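Local coordinates for ORC1-type DNA replication protein 2 (Aeropyrum pernix, PDB 1W5S) that binds DNA and ATP and takes part in regulating DNA replication, joining an AAA+ ATPase domain to a C-terminal winged-helix domain, at residues Phe15-Ile20 against Ala262-Lys267; Pro22-Arg27 against Ala69-Lys74; Arg218-Ile223 against Gly257-Ala262; Ile223-Ala228 against Arg240-Ile245. All blocks are in the same frame, centred on the assembly; numbering follows the deposited sequence.

Interaction 1 (Phe15-Ile20 against Ala262-Lys267); sequences FDENYI and AIVALK. With ADP (adenosine-5'-diphosphate), chain E.
Phe15 pushes the CD2/CE2 side of its ring into helix 259-275 of the AAA+ lid, bringing the N-terminal loop up to the bundle that closes over the nucleotide. Three side chains of the helix receive it. Leu266 CD2 lies in the plane of the ring at its edge, 3.8 Å from Phe15 CE2, and the two side chains meet at about a right angle. Ile263 CG2 comes within 3.7 Å of Phe15 CD2 at a slant, and Lys267 CB reaches the same ring atom. The Lys267 chain runs past Phe15 in the opposite direction: with CG anti to the backbone N (chi1 -171°), its methylenes lie beside Phe15 while NZ continues to a salt bridge with Glu271. Replacing Phe15 by alanine is likely to open a gap beside Leu266 and Ile263 and leave the loop held to this helix mainly by the slighter Glu17 contact. That second contact sets Glu17 OE1 3.7 Å from Val264 CG2, whereas OE2 forms a salt bridge with Arg260. Further out, Phe9 meets the Phe15 ring with planes about 80° apart, and a type I turn from Asp16 to Tyr19 carries the chain on past the ribose. ADP is contacted from both segments: Tyr19 O is 3.4 Å from its O2', and Ile263 CD1 is 3.9 Å from its C1'.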
# COMPACT_ATOMS: atom_id res chain seq x y z
N PHE A 15 4.82 12.23 -16.05
CA PHE A 15 5.47 12.28 -14.75
C PHE A 15 4.64 12.75 -13.56
O PHE A 15 5.20 12.79 -12.47
CB PHE A 15 6.75 13.09 -14.87
CG PHE A 15 7.78 12.39 -15.67
CD1 PHE A 15 7.85 12.56 -17.05
CD2 PHE A 15 8.67 11.52 -15.07
CE1 PHE A 15 8.84 11.90 -17.78
CE2 PHE A 15 9.61 10.86 -15.78
CZ PHE A 15 9.71 11.03 -17.13
N ASP A 16 3.33 13.04 -13.71
CA ASP A 16 2.53 13.45 -12.54
C ASP A 16 2.38 12.23 -11.64
O ASP A 16 2.39 11.10 -12.14
CB ASP A 16 1.15 14.04 -12.91
CG ASP A 16 1.22 15.45 -13.63
OD1 ASP A 16 2.07 16.35 -13.30
OD2 ASP A 16 0.39 15.65 -14.56
N GLU A 17 2.25 12.45 -10.32
CA GLU A 17 2.00 11.38 -9.34
C GLU A 17 0.78 10.52 -9.68
O GLU A 17 0.70 9.37 -9.28
CB GLU A 17 1.80 11.97 -7.91
CG GLU A 17 3.03 12.76 -7.23
CD GLU A 17 3.87 11.93 -6.16
OE1 GLU A 17 5.17 11.99 -6.13
OE2 GLU A 17 3.19 11.23 -5.33
N ASN A 18 -0.21 11.08 -10.37
CA ASN A 18 -1.47 10.38 -10.63
C ASN A 18 -1.51 9.55 -11.92
O ASN A 18 -2.39 8.71 -12.06
CB ASN A 18 -2.66 11.38 -10.63
CG ASN A 18 -2.48 12.59 -11.66
OD1 ASN A 18 -3.27 13.57 -11.66
ND2 ASN A 18 -1.44 12.52 -12.51
N TYR A 19 -0.58 9.79 -12.84
CA TYR A 19 -0.55 9.15 -14.15
C TYR A 19 -0.40 7.64 -14.05
O TYR A 19 0.48 7.16 -13.40
CB TYR A 19 0.60 9.70 -15.00
CG TYR A 19 0.76 9.07 -16.39
CD1 TYR A 19 -0.02 9.52 -17.49
CD2 TYR A 19 1.67 8.05 -16.61
CE1 TYR A 19 0.14 8.96 -18.76
CE2 TYR A 19 1.84 7.48 -17.86
CZ TYR A 19 1.07 7.95 -18.94
OH TYR A 19 1.25 7.38 -20.18
N ILE A 20 -1.32 6.92 -14.68
CA ILE A 20 -1.12 5.50 -14.94
C ILE A 20 -0.82 5.39 -16.44
O ILE A 20 -1.47 6.04 -17.25
CB ILE A 20 -2.35 4.64 -14.68
CG1 ILE A 20 -3.15 5.08 -13.45
CG2 ILE A 20 -1.92 3.19 -14.59
CD1 ILE A 20 -2.68 4.52 -12.15
N ALA A 262 11.82 6.59 -7.66
CA ALA A 262 12.53 6.44 -8.95
C ALA A 262 12.06 7.41 -10.06
O ALA A 262 12.88 8.04 -10.78
CB ALA A 262 12.40 5.04 -9.44
N ILE A 263 10.73 7.57 -10.17
CA ILE A 263 10.16 8.45 -11.21
C ILE A 263 10.40 9.96 -10.87
O ILE A 263 10.74 10.76 -11.72
CB ILE A 263 8.69 8.12 -11.48
CG1 ILE A 263 8.61 6.81 -12.26
CG2 ILE A 263 7.91 9.30 -12.24
CD1 ILE A 263 7.32 6.13 -12.21
N VAL A 264 10.23 10.29 -9.61
CA VAL A 264 10.51 11.62 -9.08
C VAL A 264 11.96 12.05 -9.34
O VAL A 264 12.21 13.18 -9.78
CB VAL A 264 10.13 11.68 -7.56
CG1 VAL A 264 10.59 12.95 -6.88
CG2 VAL A 264 8.59 11.57 -7.42
N ALA A 265 12.88 11.13 -9.13
CA ALA A 265 14.28 11.37 -9.41
C ALA A 265 14.51 11.67 -10.88
O ALA A 265 15.26 12.60 -11.22
CB ALA A 265 15.16 10.17 -8.97
N LEU A 266 13.95 10.83 -11.75
CA LEU A 266 14.08 11.01 -13.19
C LEU A 266 13.45 12.36 -13.62
O LEU A 266 14.01 13.12 -14.38
CB LEU A 266 13.43 9.83 -13.91
CG LEU A 266 13.34 9.98 -15.40
CD1 LEU A 266 14.74 10.31 -15.93
CD2 LEU A 266 12.74 8.74 -16.03
N LYS A 267 12.27 12.62 -13.12
CA LYS A 267 11.62 13.92 -13.33
C LYS A 267 12.54 15.12 -12.95
O LYS A 267 12.74 16.04 -13.75
CB LYS A 267 10.30 13.95 -12.57
CG LYS A 267 9.39 15.13 -12.85
CD LYS A 267 8.39 15.32 -11.67
CE LYS A 267 7.80 16.71 -11.60
NZ LYS A 267 8.74 17.74 -10.93
PB ADP E . 1.92 2.62 -3.60
O1B ADP E . 2.48 3.69 -2.70
O2B ADP E . 2.32 1.21 -3.18
O3B ADP E . 0.39 2.76 -3.74
PA ADP E . 1.81 3.71 -6.31
O1A ADP E . 1.35 5.00 -5.74
O2A ADP E . 0.88 2.75 -7.03
O3A ADP E . 2.57 2.89 -5.05
O5' ADP E . 3.09 3.98 -7.28
C5' ADP E . 4.11 4.97 -7.02
C4' ADP E . 4.55 5.58 -8.32
O4' ADP E . 5.18 4.57 -9.13
C3' ADP E . 3.40 6.11 -9.16
O3' ADP E . 3.85 7.15 -10.01
C2' ADP E . 3.01 4.92 -10.07
O2' ADP E . 2.45 5.35 -11.34
C1' ADP E . 4.39 4.29 -10.31
N9 ADP E . 4.22 2.85 -10.58
C8 ADP E . 4.12 1.91 -9.62
N7 ADP E . 3.99 0.70 -10.14
C5 ADP E . 4.03 0.83 -11.45
C6 ADP E . 3.92 -0.12 -12.56
N6 ADP E . 3.75 -1.43 -12.26
N1 ADP E . 4.02 0.36 -13.82
C2 ADP E . 4.17 1.71 -14.03
N3 ADP E . 4.25 2.62 -13.02
C4 ADP E . 4.19 2.25 -11.75

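Interaction 2 (Pro22-Arg27 against Ala69-Lys74); sequences PELRVR and AKFTVK. With ADP (adenosine-5'-diphosphate), chain E.
Leu24 sits squarely over one face of the Phe71 ring in a CH-pi contact. Its CG is 3.6 Å from the ring centroid and only 5° off the ring normal, while CD1 drops to 3.4 Å from Phe71 CD2. The two side chains approach from opposite directions; Phe71 is presented to the loop because its CG is anti to the backbone N (chi1 -171°). Other packing on this ring is backbone-made: Pro22 O lies near the ring plane at the edge, 3.8 Å from Phe71 CE1, and Glu23 CA is equally near that carbon. Phe71 belongs to helix 65-82, whose first residues, Lys65 and Thr66, belong to the P-loop (Walker A motif) of the AAA+ domain, so the loop before helix 29-43 is packed on the helix that leaves the phosphate site. Contacts with ADP concern the adenine: Leu24 CD2, the other branch of the same leucine, is 3.6 Å from ADP N1, and Arg27 CG is 3.3 Å from ADP N6. Polar links run outward from the loop. Arg27 NH2 donates to Ile63 O and Pro213 O, Arg25 NH1 forms a salt bridge with Glu229, and Glu23 O bonds with Gln226 NE2.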
# COMPACT_ATOMS: atom_id res chain seq x y z
N PRO A 22 -0.81 3.46 -20.17
CA PRO A 22 -1.85 2.77 -20.91
C PRO A 22 -1.70 1.26 -20.85
O PRO A 22 -2.69 0.57 -21.04
CB PRO A 22 -1.67 3.30 -22.32
CG PRO A 22 -0.28 3.71 -22.40
CD PRO A 22 0.13 4.16 -21.04
N GLU A 23 -0.47 0.75 -20.55
CA GLU A 23 -0.22 -0.67 -20.26
C GLU A 23 0.79 -0.86 -19.12
O GLU A 23 1.70 -0.06 -18.95
CB GLU A 23 0.31 -1.37 -21.50
CG GLU A 23 -0.75 -1.54 -22.65
CD GLU A 23 -0.41 -2.74 -23.56
OE1 GLU A 23 -0.48 -3.91 -23.03
OE2 GLU A 23 -0.07 -2.51 -24.77
N LEU A 24 0.67 -1.94 -18.36
CA LEU A 24 1.64 -2.25 -17.35
C LEU A 24 2.71 -3.12 -17.95
O LEU A 24 2.42 -3.90 -18.82
CB LEU A 24 0.99 -2.94 -16.14
CG LEU A 24 0.07 -2.07 -15.30
CD1 LEU A 24 -0.48 -2.89 -14.20
CD2 LEU A 24 0.75 -0.82 -14.72
N ARG A 25 3.97 -2.96 -17.53
CA ARG A 25 5.04 -3.82 -18.01
C ARG A 25 5.69 -4.57 -16.89
O ARG A 25 6.57 -5.41 -17.12
CB ARG A 25 6.10 -3.03 -18.77
CG ARG A 25 5.61 -2.46 -20.08
CD ARG A 25 6.72 -1.67 -20.76
NE ARG A 25 6.28 -1.12 -22.03
CZ ARG A 25 7.03 -0.37 -22.84
NH1 ARG A 25 8.29 -0.01 -22.54
NH2 ARG A 25 6.51 0.04 -23.98
N VAL A 26 5.28 -4.27 -15.66
CA VAL A 26 5.84 -4.94 -14.51
C VAL A 26 4.78 -5.69 -13.68
O VAL A 26 5.08 -6.74 -13.06
CB VAL A 26 6.66 -3.98 -13.61
CG1 VAL A 26 7.05 -4.68 -12.33
CG2 VAL A 26 7.94 -3.51 -14.33
N ARG A 27 3.58 -5.17 -13.60
CA ARG A 27 2.59 -5.85 -12.75
C ARG A 27 1.50 -6.47 -13.65
O ARG A 27 0.39 -6.71 -13.22
CB ARG A 27 1.88 -4.81 -11.84
CG ARG A 27 2.75 -4.17 -10.75
CD ARG A 27 3.24 -5.14 -9.76
NE ARG A 27 3.66 -4.49 -8.51
CZ ARG A 27 4.57 -5.03 -7.69
NH1 ARG A 27 5.16 -6.20 -8.05
NH2 ARG A 27 4.94 -4.40 -6.56
N ALA A 69 -4.32 -1.33 -8.45
CA ALA A 69 -5.76 -1.33 -8.22
C ALA A 69 -6.49 -0.53 -9.33
O ALA A 69 -7.40 -1.07 -9.99
CB ALA A 69 -6.06 -0.78 -6.90
N LYS A 70 -6.07 0.72 -9.55
CA LYS A 70 -6.68 1.54 -10.59
C LYS A 70 -6.68 0.84 -11.94
O LYS A 70 -7.70 0.77 -12.61
CB LYS A 70 -6.04 2.89 -10.66
CG LYS A 70 -6.34 3.77 -9.44
CD LYS A 70 -5.89 5.16 -9.67
CE LYS A 70 -6.13 5.97 -8.41
NZ LYS A 70 -5.83 7.46 -8.52
N PHE A 71 -5.54 0.25 -12.28
CA PHE A 71 -5.36 -0.41 -13.58
C PHE A 71 -6.16 -1.68 -13.68
O PHE A 71 -6.72 -2.02 -14.74
CB PHE A 71 -3.86 -0.68 -13.83
CG PHE A 71 -3.56 -1.15 -15.21
CD1 PHE A 71 -3.21 -0.26 -16.19
CD2 PHE A 71 -3.63 -2.51 -15.52
CE1 PHE A 71 -2.88 -0.69 -17.51
CE2 PHE A 71 -3.29 -2.98 -16.80
CZ PHE A 71 -2.94 -2.06 -17.80
N THR A 72 -6.26 -2.40 -12.57
CA THR A 72 -7.13 -3.59 -12.53
C THR A 72 -8.65 -3.22 -12.75
O THR A 72 -9.36 -3.83 -13.54
CB THR A 72 -6.91 -4.41 -11.20
OG1 THR A 72 -5.55 -4.87 -11.13
CG2 THR A 72 -7.89 -5.64 -11.15
N VAL A 73 -9.13 -2.21 -12.05
CA VAL A 73 -10.50 -1.82 -12.21
C VAL A 73 -10.81 -1.38 -13.69
O VAL A 73 -11.79 -1.84 -14.28
CB VAL A 73 -10.88 -0.78 -11.18
CG1 VAL A 73 -12.26 -0.19 -11.52
CG2 VAL A 73 -10.88 -1.45 -9.79
N LYS A 74 -9.86 -0.68 -14.30
CA LYS A 74 -10.00 -0.21 -15.65
C LYS A 74 -10.11 -1.29 -16.68
O LYS A 74 -10.93 -1.18 -17.55
CB LYS A 74 -8.85 0.73 -16.03
CG LYS A 74 -8.82 1.10 -17.53
CD LYS A 74 -7.67 2.05 -17.85
CE LYS A 74 -6.80 1.49 -19.05
NZ LYS A 74 -6.02 0.22 -18.65
PB ADP E . 1.92 2.62 -3.60
O1B ADP E . 2.48 3.69 -2.70
O2B ADP E . 2.32 1.21 -3.18
O3B ADP E . 0.39 2.76 -3.74
PA ADP E . 1.81 3.71 -6.31
O1A ADP E . 1.35 5.00 -5.74
O2A ADP E . 0.88 2.75 -7.03
O3A ADP E . 2.57 2.89 -5.05
O5' ADP E . 3.09 3.98 -7.28
C5' ADP E . 4.11 4.97 -7.02
C4' ADP E . 4.55 5.58 -8.32
O4' ADP E . 5.18 4.57 -9.13
C3' ADP E . 3.40 6.11 -9.16
O3' ADP E . 3.85 7.15 -10.01
C2' ADP E . 3.01 4.92 -10.07
O2' ADP E . 2.45 5.35 -11.34
C1' ADP E . 4.39 4.29 -10.31
N9 ADP E . 4.22 2.85 -10.58
C8 ADP E . 4.12 1.91 -9.62
N7 ADP E . 3.99 0.70 -10.14
C5 ADP E . 4.03 0.83 -11.45
C6 ADP E . 3.92 -0.12 -12.56
N6 ADP E . 3.75 -1.43 -12.26
N1 ADP E . 4.02 0.36 -13.82
C2 ADP E . 4.17 1.71 -14.03
N3 ADP E . 4.25 2.62 -13.02
C4 ADP E . 4.19 2.25 -11.75

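Interaction 3 (Arg218-Ile223 against Gly257-Ala262); sequences RELYTI and GSARRA. With ADP (adenosine-5'-diphosphate), chain E.
The guanidinium of Arg260 has ADP C5' over one face, 3.8 Å above its plane and centred, and the adenine of ADP has Ile223 CD1 close to it, 3.8 Å from C5. Across the contact itself, Ile223 CD1 also touches Ala259 CB at 4.0 Å, while Leu220 points its CD2 at Ala259 CA, 3.7 Å away. Ala259 CB in turn lies 3.2 Å from ADP O4', so its small side chain fits between helix 217-231 and the sugar. The position, at the start of a lid helix with an arginine at the phosphates, is consistent with the sensor 2 region of AAA+ ATPases, and Arg260 with its arginine. Its NH2 lies 2.9 Å from ADP O1B and forms a weak bond to ADP O1A (124° at the hydrogen). A leucine in place of Arg260 would probably leave these phosphate oxygens without a nearby positive charge from the lid and take the charge partner from Glu17. The helix start is fixed by Ser258 at the N-cap: its OG, anti to the backbone N (chi1 175°), accepts from Arg261 N in a nearly straight bond (174°). The backbone of Ala259 is hydrogen-bonded to that of Gly62.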
# COMPACT_ATOMS: atom_id res chain seq x y z
N ARG A 218 15.87 -4.16 -11.90
CA ARG A 218 15.34 -4.48 -13.23
C ARG A 218 13.86 -4.08 -13.46
O ARG A 218 13.45 -3.78 -14.58
CB ARG A 218 15.37 -5.98 -13.51
CG ARG A 218 16.72 -6.60 -13.82
CD ARG A 218 16.47 -7.99 -14.55
NE ARG A 218 15.93 -7.78 -15.92
CZ ARG A 218 14.74 -8.18 -16.42
NH1 ARG A 218 13.86 -8.89 -15.70
NH2 ARG A 218 14.44 -7.90 -17.69
N GLU A 219 13.07 -4.11 -12.39
CA GLU A 219 11.68 -3.70 -12.46
C GLU A 219 11.61 -2.18 -12.50
O GLU A 219 10.91 -1.61 -13.33
CB GLU A 219 10.87 -4.27 -11.29
CG GLU A 219 10.95 -5.76 -11.19
CD GLU A 219 10.12 -6.35 -10.09
OE1 GLU A 219 9.27 -7.20 -10.40
OE2 GLU A 219 10.35 -6.02 -8.91
N LEU A 220 12.40 -1.52 -11.67
CA LEU A 220 12.46 -0.05 -11.71
C LEU A 220 12.96 0.46 -13.05
O LEU A 220 12.46 1.45 -13.58
CB LEU A 220 13.30 0.54 -10.58
CG LEU A 220 12.73 0.32 -9.17
CD1 LEU A 220 13.61 0.95 -8.13
CD2 LEU A 220 11.29 0.81 -9.08
N TYR A 221 13.94 -0.23 -13.61
CA TYR A 221 14.38 0.05 -14.96
C TYR A 221 13.20 -0.01 -15.94
O TYR A 221 12.91 0.97 -16.64
CB TYR A 221 15.52 -0.87 -15.45
CG TYR A 221 15.94 -0.38 -16.80
CD1 TYR A 221 15.35 -0.88 -17.95
CD2 TYR A 221 16.81 0.67 -16.93
CE1 TYR A 221 15.68 -0.41 -19.17
CE2 TYR A 221 17.14 1.14 -18.13
CZ TYR A 221 16.55 0.60 -19.26
OH TYR A 221 16.87 1.08 -20.52
N THR A 222 12.51 -1.14 -15.98
CA THR A 222 11.41 -1.29 -16.88
C THR A 222 10.36 -0.15 -16.69
O THR A 222 9.78 0.34 -17.64
CB THR A 222 10.75 -2.70 -16.72
OG1 THR A 222 11.65 -3.69 -17.19
CG2 THR A 222 9.46 -2.83 -17.52
N ILE A 223 10.10 0.23 -15.46
CA ILE A 223 9.15 1.33 -15.17
C ILE A 223 9.64 2.67 -15.65
O ILE A 223 8.90 3.41 -16.19
CB ILE A 223 8.83 1.40 -13.64
CG1 ILE A 223 7.90 0.24 -13.28
CG2 ILE A 223 8.23 2.73 -13.19
CD1 ILE A 223 7.75 -0.01 -11.80
N GLY A 257 12.87 0.01 -3.05
CA GLY A 257 11.99 -0.49 -4.09
C GLY A 257 10.83 0.43 -4.50
O GLY A 257 9.83 -0.02 -5.06
N SER A 258 10.98 1.72 -4.25
CA SER A 258 9.94 2.68 -4.51
C SER A 258 10.00 3.20 -5.93
O SER A 258 11.00 3.81 -6.32
CB SER A 258 10.06 3.83 -3.54
OG SER A 258 9.12 4.80 -3.86
N ALA A 259 8.93 2.93 -6.71
CA ALA A 259 8.82 3.44 -8.07
C ALA A 259 8.51 4.94 -8.05
O ALA A 259 8.89 5.65 -8.97
CB ALA A 259 7.75 2.66 -8.87
N ARG A 260 7.88 5.43 -6.99
CA ARG A 260 7.63 6.83 -6.85
C ARG A 260 8.94 7.59 -6.68
O ARG A 260 9.15 8.56 -7.40
CB ARG A 260 6.67 7.14 -5.69
CG ARG A 260 6.66 8.62 -5.32
CD ARG A 260 5.41 9.09 -4.68
NE ARG A 260 4.81 7.97 -3.97
CZ ARG A 260 3.57 7.48 -4.13
NH1 ARG A 260 2.65 8.04 -4.98
NH2 ARG A 260 3.25 6.42 -3.40
N ARG A 261 9.83 7.13 -5.79
CA ARG A 261 11.15 7.78 -5.62
C ARG A 261 11.88 7.73 -6.95
O ARG A 261 12.50 8.71 -7.32
CB ARG A 261 12.02 7.17 -4.52
CG ARG A 261 11.67 7.61 -3.12
CD ARG A 261 12.70 7.26 -1.98
NE ARG A 261 13.82 8.18 -2.15
CZ ARG A 261 14.90 8.33 -1.37
NH1 ARG A 261 15.09 7.62 -0.26
NH2 ARG A 261 15.83 9.22 -1.72
N ALA A 262 11.82 6.59 -7.66
CA ALA A 262 12.53 6.44 -8.95
C ALA A 262 12.06 7.41 -10.06
O ALA A 262 12.88 8.04 -10.78
CB ALA A 262 12.40 5.04 -9.44
PB ADP E . 1.92 2.62 -3.60
O1B ADP E . 2.48 3.69 -2.70
O2B ADP E . 2.32 1.21 -3.18
O3B ADP E . 0.39 2.76 -3.74
PA ADP E . 1.81 3.71 -6.31
O1A ADP E . 1.35 5.00 -5.74
O2A ADP E . 0.88 2.75 -7.03
O3A ADP E . 2.57 2.89 -5.05
O5' ADP E . 3.09 3.98 -7.28
C5' ADP E . 4.11 4.97 -7.02
C4' ADP E . 4.55 5.58 -8.32
O4' ADP E . 5.18 4.57 -9.13
C3' ADP E . 3.40 6.11 -9.16
O3' ADP E . 3.85 7.15 -10.01
C2' ADP E . 3.01 4.92 -10.07
O2' ADP E . 2.45 5.35 -11.34
C1' ADP E . 4.39 4.29 -10.31
N9 ADP E . 4.22 2.85 -10.58
C8 ADP E . 4.12 1.91 -9.62
N7 ADP E . 3.99 0.70 -10.14
C5 ADP E . 4.03 0.83 -11.45
C6 ADP E . 3.92 -0.12 -12.56
N6 ADP E . 3.75 -1.43 -12.26
N1 ADP E . 4.02 0.36 -13.82
C2 ADP E . 4.17 1.71 -14.03
N3 ADP E . 4.25 2.62 -13.02
C4 ADP E . 4.19 2.25 -11.75

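Interaction 4 (Ile223-Ala228 against Arg240-Ile245); sequences ILEQRA and RHLELI. With ADP (adenosine-5'-diphosphate), chain E.
Within the helical lid of the AAA+ ATPase, helices 217-231 and 239-249 pack on each other mainly through Leu224 and Leu242, with Ile245 and Ala228, and the first of them also carries an ATP-binding arginine. The axes of the short segments 223-228 and 240-245 approach to 10.0 Å with their directions 136° apart, a steeply inclined antiparallel pairing. Leu224 and Leu242 supply most of the buried surface. Leu224 CD1 reaches across to Ile245 CB at 3.8 Å and lies about as near Leu242 O, its side chain slanting over that of Ile245. From the other helix, Leu242 CD1 presses on the backbone of Glu225, 3.5 Å from Glu225 CA, and touches Ala228 CB at 4.2 Å; this methyl thus fits against one turn of helix 217-231. The contacts between side chains are apolar, and the leucine methyls rest on backbone atoms as well.

Arg227 turns away from that interface. Its chain bends at chi2 (-62°), bringing NH2 to ADP, where it donates to N3 at 3.0 Å and to O2' at 2.8 Å, the latter oxygen lying in the guanidinium plane at its edge. One nitrogen therefore grips both base and ribose, while NH1 bonds to Val14 O, tying the arginine to the N-terminal loop. Around this pair, Ile245 also packs on Ala262 and Leu266 of helix 259-275 and on Val286 of helix 283-292, Ala228 meets Trp237 in the connecting loop, and Tyr221 flanks Leu242.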
# COMPACT_ATOMS: atom_id res chain seq x y z
N ILE A 223 10.10 0.23 -15.46
CA ILE A 223 9.15 1.33 -15.17
C ILE A 223 9.64 2.67 -15.65
O ILE A 223 8.90 3.41 -16.19
CB ILE A 223 8.83 1.40 -13.64
CG1 ILE A 223 7.90 0.24 -13.28
CG2 ILE A 223 8.23 2.73 -13.19
CD1 ILE A 223 7.75 -0.01 -11.80
N LEU A 224 10.92 2.97 -15.45
CA LEU A 224 11.52 4.25 -15.87
C LEU A 224 11.61 4.34 -17.40
O LEU A 224 11.21 5.32 -18.01
CB LEU A 224 12.89 4.43 -15.24
CG LEU A 224 13.02 4.63 -13.72
CD1 LEU A 224 14.46 4.57 -13.31
CD2 LEU A 224 12.45 5.93 -13.35
N GLU A 225 12.10 3.27 -17.99
CA GLU A 225 12.17 3.16 -19.44
C GLU A 225 10.83 3.54 -20.10
O GLU A 225 10.79 4.23 -21.09
CB GLU A 225 12.63 1.72 -19.87
CG GLU A 225 13.15 1.72 -21.29
CD GLU A 225 13.31 0.37 -21.96
OE1 GLU A 225 14.29 0.26 -22.71
OE2 GLU A 225 12.49 -0.55 -21.80
N GLN A 226 9.72 3.07 -19.54
CA GLN A 226 8.40 3.24 -20.18
C GLN A 226 7.97 4.72 -20.05
O GLN A 226 7.35 5.31 -20.95
CB GLN A 226 7.39 2.28 -19.54
CG GLN A 226 5.93 2.65 -19.81
CD GLN A 226 4.95 1.71 -19.15
OE1 GLN A 226 5.00 1.48 -17.92
NE2 GLN A 226 4.03 1.18 -19.96
N ARG A 227 8.30 5.30 -18.90
CA ARG A 227 8.04 6.72 -18.68
C ARG A 227 8.92 7.58 -19.60
O ARG A 227 8.48 8.60 -20.11
CB ARG A 227 8.35 7.08 -17.24
CG ARG A 227 7.52 6.39 -16.26
CD ARG A 227 6.07 6.71 -16.38
NE ARG A 227 5.34 5.91 -15.43
CZ ARG A 227 4.58 6.38 -14.46
NH1 ARG A 227 4.32 7.64 -14.36
NH2 ARG A 227 3.97 5.54 -13.65
N ALA A 228 10.17 7.16 -19.77
CA ALA A 228 11.04 7.81 -20.72
C ALA A 228 10.43 7.73 -22.09
O ALA A 228 10.18 8.77 -22.65
CB ALA A 228 12.46 7.23 -20.69
N ARG A 240 21.71 4.04 -19.74
CA ARG A 240 22.67 4.28 -18.67
C ARG A 240 22.15 5.27 -17.64
O ARG A 240 22.43 5.11 -16.45
CB ARG A 240 24.03 4.74 -19.20
CG ARG A 240 23.93 5.91 -20.18
CD ARG A 240 25.12 5.96 -21.16
NE ARG A 240 25.95 7.06 -20.75
CZ ARG A 240 25.94 8.27 -21.27
NH1 ARG A 240 25.20 8.60 -22.32
NH2 ARG A 240 26.72 9.17 -20.73
N HIS A 241 21.39 6.28 -18.09
CA HIS A 241 20.90 7.33 -17.20
C HIS A 241 19.84 6.78 -16.30
O HIS A 241 19.69 7.23 -15.16
CB HIS A 241 20.26 8.49 -17.95
CG HIS A 241 21.15 9.13 -18.97
ND1 HIS A 241 22.33 9.74 -18.66
CD2 HIS A 241 20.99 9.27 -20.29
CE1 HIS A 241 22.89 10.20 -19.77
NE2 HIS A 241 22.09 9.91 -20.78
N LEU A 242 19.06 5.85 -16.83
CA LEU A 242 17.98 5.28 -16.07
C LEU A 242 18.54 4.32 -15.04
O LEU A 242 18.06 4.28 -13.93
CB LEU A 242 16.97 4.57 -16.99
CG LEU A 242 16.34 5.46 -18.06
CD1 LEU A 242 15.21 4.68 -18.77
CD2 LEU A 242 15.83 6.74 -17.50
N GLU A 243 19.56 3.55 -15.43
CA GLU A 243 20.26 2.58 -14.55
C GLU A 243 20.87 3.20 -13.29
O GLU A 243 20.92 2.57 -12.25
CB GLU A 243 21.34 1.84 -15.32
CG GLU A 243 20.78 0.86 -16.32
CD GLU A 243 21.83 0.08 -17.06
OE1 GLU A 243 23.05 0.45 -17.05
OE2 GLU A 243 21.40 -0.95 -17.65
N LEU A 244 21.32 4.44 -13.38
CA LEU A 244 21.79 5.17 -12.19
C LEU A 244 20.68 5.31 -11.11
O LEU A 244 21.00 5.35 -9.95
CB LEU A 244 22.32 6.55 -12.58
CG LEU A 244 23.54 6.61 -13.50
CD1 LEU A 244 23.71 7.99 -14.16
CD2 LEU A 244 24.85 6.22 -12.69
N ILE A 245 19.40 5.38 -11.48
CA ILE A 245 18.35 5.51 -10.47
C ILE A 245 17.97 4.12 -10.01
O ILE A 245 17.96 3.83 -8.81
CB ILE A 245 17.08 6.23 -11.03
CG1 ILE A 245 17.45 7.62 -11.56
CG2 ILE A 245 15.98 6.35 -9.93
CD1 ILE A 245 16.54 8.14 -12.66
PB ADP E . 1.92 2.62 -3.60
O1B ADP E . 2.48 3.69 -2.70
O2B ADP E . 2.32 1.21 -3.18
O3B ADP E . 0.39 2.76 -3.74
PA ADP E . 1.81 3.71 -6.31
O1A ADP E . 1.35 5.00 -5.74
O2A ADP E . 0.88 2.75 -7.03
O3A ADP E . 2.57 2.89 -5.05
O5' ADP E . 3.09 3.98 -7.28
C5' ADP E . 4.11 4.97 -7.02
C4' ADP E . 4.55 5.58 -8.32
O4' ADP E . 5.18 4.57 -9.13
C3' ADP E . 3.40 6.11 -9.16
O3' ADP E . 3.85 7.15 -10.01
C2' ADP E . 3.01 4.92 -10.07
O2' ADP E . 2.45 5.35 -11.34
C1' ADP E . 4.39 4.29 -10.31
N9 ADP E . 4.22 2.85 -10.58
C8 ADP E . 4.12 1.91 -9.62
N7 ADP E . 3.99 0.70 -10.14
C5 ADP E . 4.03 0.83 -11.45
C6 ADP E . 3.92 -0.12 -12.56
N6 ADP E . 3.75 -1.43 -12.26
N1 ADP E . 4.02 0.36 -13.82
C2 ADP E . 4.17 1.71 -14.03
N3 ADP E . 4.25 2.62 -13.02
C4 ADP E . 4.19 2.25 -11.75

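How the interactions relate
The four contacts gather about one ADP site, and each has a segment that touches the nucleotide. Interactions 3 and 4 lie within the lid, their centres 8 Å apart, and share Ile223 and helix 217-231; interaction 1 is 10 to 11 Å from both and shares helix 259-275 with interaction 3. Interaction 2, 15 to 19 Å from the others, reaches the AAA+ core through helix 65-82. Along the chain, the segments of interaction 1 enclose the other three contacts: interaction 2 closes first, then interaction 3 spans interaction 4. The N-terminal loop thus touches both lid and core, with Ile20 packing on Phe71, so nucleotide, loop and lid are packed together.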